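PDB 4R3U: 2-hydroxyisobutanoyl-CoA mutase large subunit from Aquincola tertiaricarbonis, which forms the substrate-binding large subunit of a cobalamin-dependent mutase that interconverts 2-hydroxyisobutyryl-CoA and (S)-3-hydroxybutyryl-CoA together with the small subunit HcmB. Local coordinates for residues S240-K245 with V289-P294; Q266-T271 with V310-A315; Y320-K325 with K432-L437; A530-E535 with K561-T566; I544-A549 with G554-K559. All coordinates share one frame; numbering follows the deposited sequence.

Contact 1. Residues S240-K245 with V289-P294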
# COMPACT_ATOMS: atom_id res chain seq x y z
N SER A 240 -32.88 -9.16 19.54
CA SER A 240 -32.36 -7.94 18.93
C SER A 240 -33.34 -7.30 17.95
O SER A 240 -33.49 -6.08 17.97
CB SER A 240 -31.04 -8.22 18.22
OG SER A 240 -30.02 -8.45 19.16
N ALA A 241 -34.02 -8.12 17.11
CA ALA A 241 -34.99 -7.66 16.12
C ALA A 241 -36.15 -6.93 16.78
O ALA A 241 -36.58 -5.88 16.30
CB ALA A 241 -35.50 -8.82 15.30
N LYS A 242 -36.60 -7.45 17.93
CA LYS A 242 -37.72 -6.89 18.68
C LYS A 242 -37.33 -5.85 19.75
O LYS A 242 -38.19 -5.06 20.14
CB LYS A 242 -38.57 -8.04 19.30
CG LYS A 242 -39.30 -8.94 18.29
CD LYS A 242 -40.76 -8.51 18.12
CE LYS A 242 -41.66 -9.61 17.61
NZ LYS A 242 -43.10 -9.24 17.70
N ASN A 243 -36.07 -5.83 20.22
CA ASN A 243 -35.64 -4.93 21.30
C ASN A 243 -34.49 -3.96 21.01
O ASN A 243 -34.34 -2.97 21.73
CB ASN A 243 -35.33 -5.73 22.57
CG ASN A 243 -36.53 -6.44 23.14
OD1 ASN A 243 -37.30 -5.88 23.94
ND2 ASN A 243 -36.70 -7.70 22.73
N LEU A 244 -33.66 -4.26 19.99
CA LEU A 244 -32.48 -3.44 19.68
C LEU A 244 -32.39 -3.03 18.20
O LEU A 244 -31.61 -3.60 17.42
CB LEU A 244 -31.19 -4.16 20.14
CG LEU A 244 -31.11 -4.72 21.55
CD1 LEU A 244 -30.04 -5.77 21.63
CD2 LEU A 244 -30.86 -3.62 22.56
N LYS A 245 -33.18 -2.01 17.83
CA LYS A 245 -33.30 -1.46 16.48
C LYS A 245 -31.99 -1.15 15.73
O LYS A 245 -31.92 -1.42 14.52
CB LYS A 245 -34.24 -0.23 16.46
CG LYS A 245 -35.72 -0.61 16.60
CD LYS A 245 -36.66 0.53 16.14
CE LYS A 245 -37.10 1.46 17.26
NZ LYS A 245 -38.37 2.16 16.94
N VAL A 289 -38.81 -12.94 7.37
CA VAL A 289 -37.46 -12.57 6.91
C VAL A 289 -37.19 -11.07 7.01
O VAL A 289 -36.11 -10.68 7.47
CB VAL A 289 -37.12 -13.10 5.49
CG1 VAL A 289 -35.61 -13.27 5.33
CG2 VAL A 289 -37.86 -14.39 5.16
N ASP A 290 -38.16 -10.24 6.62
CA ASP A 290 -38.00 -8.78 6.63
C ASP A 290 -37.94 -8.13 8.03
O ASP A 290 -37.53 -6.98 8.16
CB ASP A 290 -38.98 -8.10 5.66
CG ASP A 290 -38.78 -8.46 4.19
OD1 ASP A 290 -37.63 -8.60 3.77
OD2 ASP A 290 -39.79 -8.54 3.45
N GLU A 291 -38.30 -8.89 9.09
CA GLU A 291 -38.22 -8.41 10.47
C GLU A 291 -36.76 -8.44 10.98
O GLU A 291 -36.47 -7.78 11.98
CB GLU A 291 -39.09 -9.26 11.41
CG GLU A 291 -40.59 -9.17 11.22
CD GLU A 291 -41.37 -9.89 12.31
OE1 GLU A 291 -42.12 -10.84 11.98
OE2 GLU A 291 -41.21 -9.51 13.50
N PHE A 292 -35.86 -9.25 10.36
CA PHE A 292 -34.49 -9.43 10.86
C PHE A 292 -33.39 -9.36 9.81
O PHE A 292 -32.29 -8.89 10.13
CB PHE A 292 -34.38 -10.73 11.70
CG PHE A 292 -34.50 -12.01 10.90
CD1 PHE A 292 -35.75 -12.56 10.62
CD2 PHE A 292 -33.37 -12.67 10.43
CE1 PHE A 292 -35.86 -13.73 9.87
CE2 PHE A 292 -33.48 -13.84 9.68
CZ PHE A 292 -34.73 -14.36 9.40
N ALA A 293 -33.65 -9.80 8.56
CA ALA A 293 -32.67 -9.75 7.47
C ALA A 293 -31.99 -8.39 7.28
O ALA A 293 -30.75 -8.38 7.10
CB ALA A 293 -33.25 -10.25 6.18
N PRO A 294 -32.70 -7.23 7.41
CA PRO A 294 -32.01 -5.93 7.27
C PRO A 294 -30.84 -5.71 8.24
O PRO A 294 -29.87 -5.04 7.89
CB PRO A 294 -33.12 -4.91 7.52
CG PRO A 294 -34.37 -5.61 7.20
CD PRO A 294 -34.15 -7.03 7.61
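A241 points its methyl toward the 289-294 segment, and A241 CB ends 3.6 Å from E291 O and 4.2 Å from F292 CB. The F292 ring takes no part in this touch. With chi1 at 70° it swings away from the helix. One of its faces then turns to V289 O, 3.7 Å above the ring plane and toward the rim, while its side chain packs on V282 and T283 of helix 264-283. Beside this touch, the K242 and E291 side chains cross at a slant. The lysine bends at chi2 and brings CE to 4.1 Å from OE2 of E291. Its NZ stays 4.6 Å from that oxygen, so the opposite charges probably attract without direct contact. E291 OE1 bonds to H288 N. The contact joins the last turn of helix 226-243 to the loop between helix 264-283 and strand 298-302, within the TIM-barrel fold of the mutase family. R295, which binds the CoA substrate, follows directly after the loop segment, and its side chain is about 6 Å from that of F292. The loop holds its own turn, since V289 O accepts from both F292 N and A293 N.

Contact 2. Residues Q266-T271 with V310-A315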
# COMPACT_ATOMS: atom_id res chain seq x y z
N GLN A 266 -14.20 -20.99 -0.82
CA GLN A 266 -14.68 -21.72 0.36
C GLN A 266 -15.16 -20.72 1.41
O GLN A 266 -16.23 -20.89 1.98
CB GLN A 266 -13.60 -22.65 0.92
CG GLN A 266 -13.33 -23.88 0.05
CD GLN A 266 -11.95 -24.45 0.25
OE1 GLN A 266 -11.12 -23.93 1.00
NE2 GLN A 266 -11.63 -25.48 -0.49
N GLU A 267 -14.43 -19.62 1.57
CA GLU A 267 -14.78 -18.56 2.49
C GLU A 267 -16.18 -18.02 2.17
O GLU A 267 -17.09 -18.11 3.02
CB GLU A 267 -13.74 -17.43 2.43
CG GLU A 267 -14.19 -16.26 3.28
CD GLU A 267 -13.43 -14.97 3.15
OE1 GLU A 267 -12.55 -14.88 2.26
OE2 GLU A 267 -13.73 -14.04 3.93
N ALA A 268 -16.35 -17.48 0.95
CA ALA A 268 -17.60 -16.92 0.44
C ALA A 268 -18.76 -17.91 0.52
O ALA A 268 -19.79 -17.61 1.14
CB ALA A 268 -17.41 -16.43 -1.00
N ALA A 269 -18.60 -19.09 -0.08
CA ALA A 269 -19.64 -20.12 -0.13
C ALA A 269 -20.02 -20.73 1.21
O ALA A 269 -21.20 -20.91 1.46
CB ALA A 269 -19.26 -21.21 -1.11
N PHE A 270 -19.04 -21.03 2.09
CA PHE A 270 -19.34 -21.63 3.41
C PHE A 270 -20.04 -20.64 4.36
O PHE A 270 -20.86 -21.07 5.17
CB PHE A 270 -18.09 -22.28 4.04
CG PHE A 270 -17.40 -23.38 3.24
CD1 PHE A 270 -17.99 -23.91 2.09
CD2 PHE A 270 -16.19 -23.90 3.66
CE1 PHE A 270 -17.36 -24.92 1.37
CE2 PHE A 270 -15.58 -24.94 2.96
CZ PHE A 270 -16.16 -25.43 1.81
N THR A 271 -19.78 -19.33 4.20
CA THR A 271 -20.41 -18.27 4.97
C THR A 271 -21.87 -18.16 4.54
O THR A 271 -22.77 -18.06 5.39
CB THR A 271 -19.65 -16.95 4.84
OG1 THR A 271 -18.29 -17.17 5.18
CG2 THR A 271 -20.20 -15.86 5.75
N VAL A 310 -11.58 -8.29 -4.27
CA VAL A 310 -12.58 -7.31 -4.70
C VAL A 310 -13.75 -8.05 -5.42
O VAL A 310 -14.92 -7.80 -5.12
CB VAL A 310 -11.95 -6.20 -5.59
CG1 VAL A 310 -13.02 -5.25 -6.12
CG2 VAL A 310 -10.87 -5.44 -4.83
N ALA A 311 -13.41 -8.96 -6.34
CA ALA A 311 -14.38 -9.76 -7.10
C ALA A 311 -15.25 -10.58 -6.13
O ALA A 311 -16.46 -10.67 -6.32
CB ALA A 311 -13.63 -10.70 -8.03
N LYS A 312 -14.61 -11.17 -5.09
CA LYS A 312 -15.22 -11.98 -4.06
C LYS A 312 -16.25 -11.17 -3.27
O LYS A 312 -17.35 -11.67 -3.03
CB LYS A 312 -14.11 -12.52 -3.14
CG LYS A 312 -14.56 -13.52 -2.07
CD LYS A 312 -13.53 -13.59 -0.93
CE LYS A 312 -13.72 -12.44 0.03
NZ LYS A 312 -12.59 -12.33 0.99
N PHE A 313 -15.90 -9.92 -2.87
CA PHE A 313 -16.79 -9.04 -2.09
C PHE A 313 -18.04 -8.66 -2.88
O PHE A 313 -19.14 -8.68 -2.33
CB PHE A 313 -16.03 -7.80 -1.62
CG PHE A 313 -14.84 -7.99 -0.71
CD1 PHE A 313 -14.92 -8.82 0.41
CD2 PHE A 313 -13.66 -7.28 -0.92
CE1 PHE A 313 -13.83 -8.96 1.28
CE2 PHE A 313 -12.55 -7.44 -0.08
CZ PHE A 313 -12.65 -8.26 1.03
N ARG A 314 -17.87 -8.34 -4.19
CA ARG A 314 -18.94 -7.95 -5.10
C ARG A 314 -19.82 -9.15 -5.41
O ARG A 314 -21.05 -9.03 -5.38
CB ARG A 314 -18.38 -7.30 -6.37
CG ARG A 314 -17.61 -6.01 -6.07
CD ARG A 314 -16.78 -5.53 -7.24
NE ARG A 314 -17.54 -4.65 -8.13
CZ ARG A 314 -18.08 -5.02 -9.28
NH1 ARG A 314 -17.96 -6.27 -9.71
NH2 ARG A 314 -18.74 -4.14 -10.02
N ALA A 315 -19.19 -10.33 -5.62
CA ALA A 315 -19.91 -11.60 -5.83
C ALA A 315 -20.75 -11.97 -4.61
O ALA A 315 -21.89 -12.35 -4.77
CB ALA A 315 -18.93 -12.72 -6.14
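The carboxylate of E267 is met by K312 from above its plane: NZ lies 36° out of it, 2.8 Å from OE1, in a salt bridge. The second oxygen, OE2, accepts from V301 N on strand 298-302. The two side chains cross at about a right angle. In both, CG stands opposite the backbone N (chi1 174° in E267, -174° in K312), and the lysine then bends at chi3 to bring NZ to the acid. Nearer the backbone, A268 CB packs 4.2 Å from K312 CG. This joins neighbouring helices 264-283 and 306-327 of the TIM barrel, over the strand between them. K312 NZ has further partners in E309 OE1 and V301 O. Replacing E267 by alanine is likely to leave V301 N without this acceptor and K312 with E309 as its remaining carboxylate partner. All three touching residues are buried. The two acids and the V301 carbonyl probably compensate the buried ammonium group, which would favour its charged form and fix the lysine against the strand.

Contact 3. Residues Y320-K325 with K432-L437; sequences YAKIMK and KIFEIL
Apolar contacts carry this pairing, and I323 is at their centre. Its CG1 meets the edge of the F434 ring, in the ring plane, 3.7 Å from CE1. The two side chains slide past each other in opposite directions. I323 CD1 goes on to meet L437 CD1 tip to tip at 3.7 Å. The isoleucine reaches both because CG1 stands opposite the carbonyl carbon; chi1 -68° and chi2 162° together carry CD1 toward the other helix. K322 adds CB, 4.1 Å from F434 CZ and oblique to the ring. The contact links helix 306-327, one of the helices around the TIM barrel, to helix 420-442 packed outside it. The short segments approach to 12.3 Å between axes at 44°, so large side chains bridge the gap. The polar end of K322 leads elsewhere, to salt bridges with E430 and D73. C319 also packs against F434, and F328 against I323.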
# COMPACT_ATOMS: atom_id res chain seq x y z
N TYR A 320 -25.86 -12.91 -2.11
CA TYR A 320 -26.67 -12.61 -0.94
C TYR A 320 -28.01 -11.98 -1.34
O TYR A 320 -29.04 -12.44 -0.84
CB TYR A 320 -25.92 -11.68 0.02
CG TYR A 320 -26.76 -11.25 1.21
CD1 TYR A 320 -27.04 -12.14 2.24
CD2 TYR A 320 -27.27 -9.96 1.30
CE1 TYR A 320 -27.80 -11.75 3.35
CE2 TYR A 320 -28.03 -9.55 2.39
CZ TYR A 320 -28.29 -10.45 3.41
OH TYR A 320 -29.04 -10.07 4.49
N ALA A 321 -27.99 -10.95 -2.23
CA ALA A 321 -29.21 -10.30 -2.70
C ALA A 321 -30.16 -11.31 -3.34
O ALA A 321 -31.34 -11.37 -2.95
CB ALA A 321 -28.88 -9.21 -3.70
N LYS A 322 -29.62 -12.15 -4.27
CA LYS A 322 -30.37 -13.17 -5.00
C LYS A 322 -31.00 -14.21 -4.09
O LYS A 322 -32.15 -14.57 -4.30
CB LYS A 322 -29.51 -13.80 -6.11
CG LYS A 322 -29.26 -12.85 -7.26
CD LYS A 322 -28.28 -13.37 -8.31
CE LYS A 322 -28.31 -12.46 -9.52
NZ LYS A 322 -27.54 -13.01 -10.66
N ILE A 323 -30.26 -14.66 -3.05
CA ILE A 323 -30.70 -15.67 -2.07
C ILE A 323 -31.88 -15.13 -1.25
O ILE A 323 -32.91 -15.78 -1.16
CB ILE A 323 -29.52 -16.13 -1.16
CG1 ILE A 323 -28.47 -16.94 -1.96
CG2 ILE A 323 -30.00 -16.91 0.06
CD1 ILE A 323 -27.04 -17.04 -1.21
N MET A 324 -31.71 -13.93 -0.68
CA MET A 324 -32.71 -13.24 0.14
C MET A 324 -34.01 -12.96 -0.62
O MET A 324 -35.09 -13.29 -0.12
CB MET A 324 -32.11 -11.98 0.79
CG MET A 324 -30.93 -12.27 1.72
SD MET A 324 -31.15 -13.63 2.93
CE MET A 324 -32.09 -12.84 4.12
N LYS A 325 -33.90 -12.45 -1.86
CA LYS A 325 -35.04 -12.19 -2.71
C LYS A 325 -35.68 -13.46 -3.24
O LYS A 325 -36.87 -13.67 -3.01
CB LYS A 325 -34.68 -11.26 -3.90
CG LYS A 325 -35.91 -10.75 -4.66
CD LYS A 325 -35.59 -10.33 -6.09
CE LYS A 325 -36.56 -9.28 -6.54
NZ LYS A 325 -36.01 -8.48 -7.67
N LYS A 432 -19.64 -20.25 -9.15
CA LYS A 432 -18.91 -21.24 -8.34
C LYS A 432 -19.46 -21.31 -6.93
O LYS A 432 -19.55 -22.41 -6.39
CB LYS A 432 -17.40 -21.00 -8.36
CG LYS A 432 -16.70 -21.29 -9.70
CD LYS A 432 -16.48 -22.77 -9.99
CE LYS A 432 -16.28 -22.99 -11.47
NZ LYS A 432 -16.47 -24.42 -11.86
N ILE A 433 -19.90 -20.15 -6.37
CA ILE A 433 -20.55 -20.07 -5.05
C ILE A 433 -21.89 -20.81 -5.08
O ILE A 433 -22.13 -21.65 -4.22
CB ILE A 433 -20.73 -18.60 -4.57
CG1 ILE A 433 -19.40 -17.99 -4.03
CG2 ILE A 433 -21.88 -18.45 -3.54
CD1 ILE A 433 -19.31 -16.41 -4.21
N PHE A 434 -22.75 -20.52 -6.09
CA PHE A 434 -24.06 -21.16 -6.19
C PHE A 434 -23.98 -22.68 -6.33
O PHE A 434 -24.76 -23.40 -5.71
CB PHE A 434 -24.95 -20.51 -7.26
CG PHE A 434 -25.57 -19.23 -6.78
CD1 PHE A 434 -26.31 -19.19 -5.60
CD2 PHE A 434 -25.43 -18.06 -7.52
CE1 PHE A 434 -26.86 -17.99 -5.15
CE2 PHE A 434 -25.98 -16.85 -7.05
CZ PHE A 434 -26.69 -16.83 -5.88
N GLU A 435 -22.99 -23.14 -7.12
CA GLU A 435 -22.62 -24.51 -7.40
C GLU A 435 -22.26 -25.22 -6.07
O GLU A 435 -22.70 -26.34 -5.85
CB GLU A 435 -21.39 -24.42 -8.32
CG GLU A 435 -21.19 -25.53 -9.32
CD GLU A 435 -20.15 -25.10 -10.34
OE1 GLU A 435 -18.95 -25.32 -10.09
OE2 GLU A 435 -20.54 -24.49 -11.36
N ILE A 436 -21.51 -24.55 -5.15
CA ILE A 436 -21.16 -25.09 -3.83
C ILE A 436 -22.38 -25.17 -2.93
O ILE A 436 -22.64 -26.22 -2.32
CB ILE A 436 -19.98 -24.34 -3.16
CG1 ILE A 436 -18.65 -24.49 -3.97
CG2 ILE A 436 -19.83 -24.74 -1.65
CD1 ILE A 436 -17.35 -23.93 -3.23
N LEU A 437 -23.15 -24.07 -2.85
CA LEU A 437 -24.39 -23.95 -2.07
C LEU A 437 -25.41 -25.05 -2.43
O LEU A 437 -26.14 -25.53 -1.56
CB LEU A 437 -25.02 -22.55 -2.27
CG LEU A 437 -24.34 -21.37 -1.58
CD1 LEU A 437 -25.08 -20.10 -1.89
CD2 LEU A 437 -24.29 -21.57 -0.07

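Contact 4. Residues A530-E535 with K561-T566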
# COMPACT_ATOMS: atom_id res chain seq x y z
N ALA A 530 -35.40 -24.07 32.84
CA ALA A 530 -36.79 -24.24 32.42
C ALA A 530 -37.07 -23.51 31.08
O ALA A 530 -37.81 -24.05 30.24
CB ALA A 530 -37.73 -23.73 33.50
N VAL A 531 -36.48 -22.32 30.90
CA VAL A 531 -36.57 -21.51 29.68
C VAL A 531 -35.79 -22.23 28.58
O VAL A 531 -36.29 -22.30 27.45
CB VAL A 531 -36.04 -20.07 29.92
CG1 VAL A 531 -35.94 -19.28 28.62
CG2 VAL A 531 -36.90 -19.33 30.93
N ALA A 532 -34.59 -22.79 28.91
CA ALA A 532 -33.75 -23.53 27.96
C ALA A 532 -34.42 -24.84 27.54
O ALA A 532 -34.28 -25.25 26.39
CB ALA A 532 -32.38 -23.78 28.55
N LYS A 533 -35.18 -25.48 28.46
CA LYS A 533 -35.91 -26.73 28.19
C LYS A 533 -37.05 -26.54 27.18
O LYS A 533 -37.51 -27.51 26.58
CB LYS A 533 -36.40 -27.39 29.48
CG LYS A 533 -35.37 -28.26 30.18
CD LYS A 533 -36.03 -29.04 31.30
CE LYS A 533 -35.10 -29.93 32.08
NZ LYS A 533 -34.80 -31.19 31.35
N ASP A 534 -37.49 -25.28 26.98
CA ASP A 534 -38.54 -24.96 26.01
C ASP A 534 -37.84 -24.29 24.83
O ASP A 534 -37.43 -23.13 24.94
CB ASP A 534 -39.59 -24.04 26.64
CG ASP A 534 -40.83 -23.77 25.79
OD1 ASP A 534 -40.80 -24.09 24.58
OD2 ASP A 534 -41.82 -23.22 26.33
N GLU A 535 -37.69 -25.03 23.69
CA GLU A 535 -37.02 -24.57 22.46
C GLU A 535 -37.67 -23.33 21.82
O GLU A 535 -37.00 -22.60 21.09
CB GLU A 535 -36.92 -25.70 21.40
CG GLU A 535 -36.25 -27.01 21.78
CD GLU A 535 -34.74 -27.02 21.92
OE1 GLU A 535 -34.05 -26.58 20.97
OE2 GLU A 535 -34.26 -27.31 23.03
N LYS A 561 -24.84 -26.55 30.92
CA LYS A 561 -24.10 -27.77 30.57
C LYS A 561 -24.80 -29.02 31.16
O LYS A 561 -24.77 -30.09 30.55
CB LYS A 561 -22.66 -27.71 31.07
CG LYS A 561 -21.72 -26.98 30.14
CD LYS A 561 -20.36 -26.85 30.79
CE LYS A 561 -19.34 -26.22 29.88
NZ LYS A 561 -18.09 -25.88 30.61
N GLY A 562 -25.44 -28.86 32.32
CA GLY A 562 -26.20 -29.90 33.02
C GLY A 562 -27.37 -30.47 32.23
O GLY A 562 -27.71 -31.65 32.41
N ILE A 563 -27.99 -29.66 31.35
CA ILE A 563 -29.10 -30.12 30.49
C ILE A 563 -28.70 -30.36 29.01
O ILE A 563 -29.35 -31.13 28.32
CB ILE A 563 -30.41 -29.25 30.61
CG1 ILE A 563 -30.20 -27.79 30.17
CG2 ILE A 563 -31.03 -29.34 32.02
CD1 ILE A 563 -31.34 -27.25 29.35
N TRP A 564 -27.64 -29.67 28.54
CA TRP A 564 -27.18 -29.72 27.15
C TRP A 564 -25.92 -30.53 26.88
O TRP A 564 -25.73 -31.03 25.76
CB TRP A 564 -27.00 -28.30 26.60
CG TRP A 564 -28.30 -27.59 26.31
CD1 TRP A 564 -29.52 -28.17 26.10
CD2 TRP A 564 -28.49 -26.17 26.17
NE1 TRP A 564 -30.46 -27.20 25.84
CE2 TRP A 564 -29.85 -25.97 25.88
CE3 TRP A 564 -27.64 -25.06 26.25
CZ2 TRP A 564 -30.39 -24.68 25.67
CZ3 TRP A 564 -28.18 -23.79 26.06
CH2 TRP A 564 -29.54 -23.61 25.79
N GLY A 565 -25.05 -30.64 27.89
CA GLY A 565 -23.78 -31.33 27.73
C GLY A 565 -22.78 -30.43 27.04
O GLY A 565 -22.98 -29.22 26.96
N THR A 566 -21.69 -31.01 26.55
CA THR A 566 -20.65 -30.26 25.86
C THR A 566 -20.35 -30.90 24.53
O THR A 566 -20.63 -32.09 24.34
CB THR A 566 -19.38 -30.13 26.71
OG1 THR A 566 -18.85 -31.43 26.98
CG2 THR A 566 -19.63 -29.38 28.01
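I563 takes the crowded position at chi1, 63°, with CG1 between the backbone N and the carbonyl carbon. Together with chi2 this brings I563 CD1 to 3.7 Å from A532 CB. The same CD1 lies 3.6 Å above one face of the neighbouring W564 ring, offset toward the rim. W564 has chi1 -74°, which puts CG opposite the carbonyl carbon and carries the indole to A532 CB. A532 CB sits 3.6 Å from W564 CZ2 and 4.0 Å from CH2, oblique to the ring. The small alanine is thus gripped by an isoleucine and a tryptophan that also touch each other. K533 crosses I563 at a slant and brings CE to 4.1 Å from CG2. No hydrogen bond joins the two segments. The indole also packs on helix 226-243, through P228, R231 and I232, and meets Y224 edge-to-face. R231 also donates to A532 O and V531 O, tying the end of the first helix to the same support. The contact brings together the C-terminal ends of helices 518-532 and 553-564, the first and last of three successive helices near the end of the chain; W564 and R231 join their ends to helix 226-243.

Contact 5. Residues I544-A549 with G554-K559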
# COMPACT_ATOMS: atom_id res chain seq x y z
N ILE A 544 -30.42 -11.35 30.99
CA ILE A 544 -30.30 -9.92 31.34
C ILE A 544 -30.53 -9.76 32.87
O ILE A 544 -29.72 -9.10 33.53
CB ILE A 544 -31.19 -8.96 30.47
CG1 ILE A 544 -30.84 -9.06 28.96
CG2 ILE A 544 -31.04 -7.49 30.92
CD1 ILE A 544 -31.96 -8.61 28.01
N GLU A 545 -31.56 -10.42 33.44
CA GLU A 545 -31.83 -10.37 34.88
C GLU A 545 -30.72 -11.01 35.72
O GLU A 545 -30.32 -10.46 36.75
CB GLU A 545 -33.20 -10.95 35.21
CG GLU A 545 -34.35 -10.01 34.87
CD GLU A 545 -34.21 -8.59 35.38
OE1 GLU A 545 -34.09 -8.42 36.62
OE2 GLU A 545 -34.14 -7.65 34.55
N LEU A 546 -30.18 -12.11 35.21
CA LEU A 546 -29.09 -12.85 35.85
C LEU A 546 -27.82 -12.02 36.00
O LEU A 546 -27.34 -11.85 37.13
CB LEU A 546 -28.80 -14.15 35.08
CG LEU A 546 -29.66 -15.36 35.46
CD1 LEU A 546 -29.62 -16.41 34.36
CD2 LEU A 546 -29.23 -15.95 36.81
N VAL A 547 -27.26 -11.52 34.89
CA VAL A 547 -26.06 -10.65 34.87
C VAL A 547 -26.21 -9.42 35.81
O VAL A 547 -25.28 -9.11 36.58
CB VAL A 547 -25.55 -10.29 33.44
CG1 VAL A 547 -25.27 -11.55 32.63
CG2 VAL A 547 -26.50 -9.35 32.70
N LYS A 548 -27.43 -8.80 35.81
CA LYS A 548 -27.81 -7.67 36.67
C LYS A 548 -27.71 -8.09 38.13
O LYS A 548 -27.17 -7.34 38.95
CB LYS A 548 -29.26 -7.22 36.38
CG LYS A 548 -29.36 -6.18 35.29
CD LYS A 548 -30.78 -6.01 34.81
CE LYS A 548 -30.98 -4.69 34.08
NZ LYS A 548 -32.41 -4.48 33.71
N ALA A 549 -28.22 -9.31 38.44
CA ALA A 549 -28.28 -9.85 39.79
C ALA A 549 -26.90 -10.23 40.39
O ALA A 549 -26.80 -10.51 41.59
CB ALA A 549 -29.26 -11.01 39.84
N GLY A 554 -19.68 -18.05 33.97
CA GLY A 554 -19.49 -19.41 34.45
C GLY A 554 -20.72 -19.97 35.13
O GLY A 554 -21.08 -21.12 34.88
N ASP A 555 -21.40 -19.16 35.97
CA ASP A 555 -22.64 -19.58 36.67
C ASP A 555 -23.69 -20.02 35.63
O ASP A 555 -24.24 -21.12 35.74
CB ASP A 555 -23.24 -18.43 37.51
CG ASP A 555 -22.47 -17.97 38.74
OD1 ASP A 555 -21.85 -18.81 39.41
OD2 ASP A 555 -22.56 -16.77 39.07
N ILE A 556 -23.91 -19.15 34.61
CA ILE A 556 -24.85 -19.29 33.49
C ILE A 556 -24.46 -20.47 32.60
O ILE A 556 -25.31 -21.33 32.34
CB ILE A 556 -25.04 -17.94 32.72
CG1 ILE A 556 -25.54 -16.81 33.68
CG2 ILE A 556 -26.01 -18.10 31.54
CD1 ILE A 556 -25.33 -15.36 33.18
N VAL A 557 -23.19 -20.49 32.13
CA VAL A 557 -22.62 -21.52 31.25
C VAL A 557 -22.68 -22.92 31.88
O VAL A 557 -23.15 -23.87 31.23
CB VAL A 557 -21.20 -21.15 30.73
CG1 VAL A 557 -20.40 -22.37 30.26
CG2 VAL A 557 -21.27 -20.07 29.65
N GLU A 558 -22.21 -23.05 33.15
CA GLU A 558 -22.19 -24.34 33.86
C GLU A 558 -23.54 -24.92 34.10
O GLU A 558 -23.73 -26.12 33.88
CB GLU A 558 -21.37 -24.28 35.15
CG GLU A 558 -19.88 -24.12 34.90
CD GLU A 558 -19.23 -25.12 33.96
OE1 GLU A 558 -19.27 -26.34 34.26
OE2 GLU A 558 -18.66 -24.67 32.94
N LYS A 559 -24.51 -24.07 34.52
CA LYS A 559 -25.90 -24.48 34.76
C LYS A 559 -26.50 -25.14 33.50
O LYS A 559 -27.12 -26.20 33.60
CB LYS A 559 -26.73 -23.26 35.21
CG LYS A 559 -28.10 -23.61 35.73
CD LYS A 559 -28.02 -24.25 37.10
CE LYS A 559 -29.36 -24.67 37.64
NZ LYS A 559 -29.23 -25.21 39.02
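Two helical segments joined by a short loop face each other here, with the CA atoms of L546 and I556 8.1 Å apart as their nearest backbone pair. I556 points toward helix 540-549 and gives the larger share of the buried surface. Its CD1 reaches in between two neighbours of that helix. It lies 3.8 Å from V547 CG1 and 4.1 Å from L546 CB. Farther back along the isoleucine, CG1 comes to 4.2 Å from L546 CD1. The leucine and isoleucine slide past each other in opposite directions. The valine instead meets the isoleucine at about a right angle. With chi1 at -57°, I556 holds CG1 opposite its own carbonyl carbon, and this carries CD1 out toward the valine. V547 offers CG1, the branch beside its backbone N. The contact is wholly apolar, and all three residues are buried. The pair is two consecutive helices, and the loop between them includes A551, whose side chain touches L546 and I556. Salt bridges of K548 to E195 and of K559 to D526 tie the two helices to helices 183-196 and 518-532. Helix 518-532 packs on both, through M524 on L546 and L528 on I556. Helix 183-196 also packs on the pair, through W184 on I556, I185 on V557 and A188 on I544.

Contacts 1 and 2 lie in the barrel, contact 3 where helix 420-442 packs on its outside, and contacts 4 and 5 in the helices near the chain's end. Contacts 2 and 3 share helix 306-327, centres 10 Å apart, and touch where A268 and A269 pack on I433 and I436. Contact 1 reaches contact 3 through A293 on M324. Along the chain, contacts 1 and 2 cross, and contact 3 opens after both have closed. Contact 5 is nested inside the loop closed by contact 4; they share helix 553-564, with centres 14 Å apart. The centres of contacts 2 and 5 are 37 Å apart. Helix 226-243 of contact 1 also supports contact 4, linking the terminal helices to the barrel.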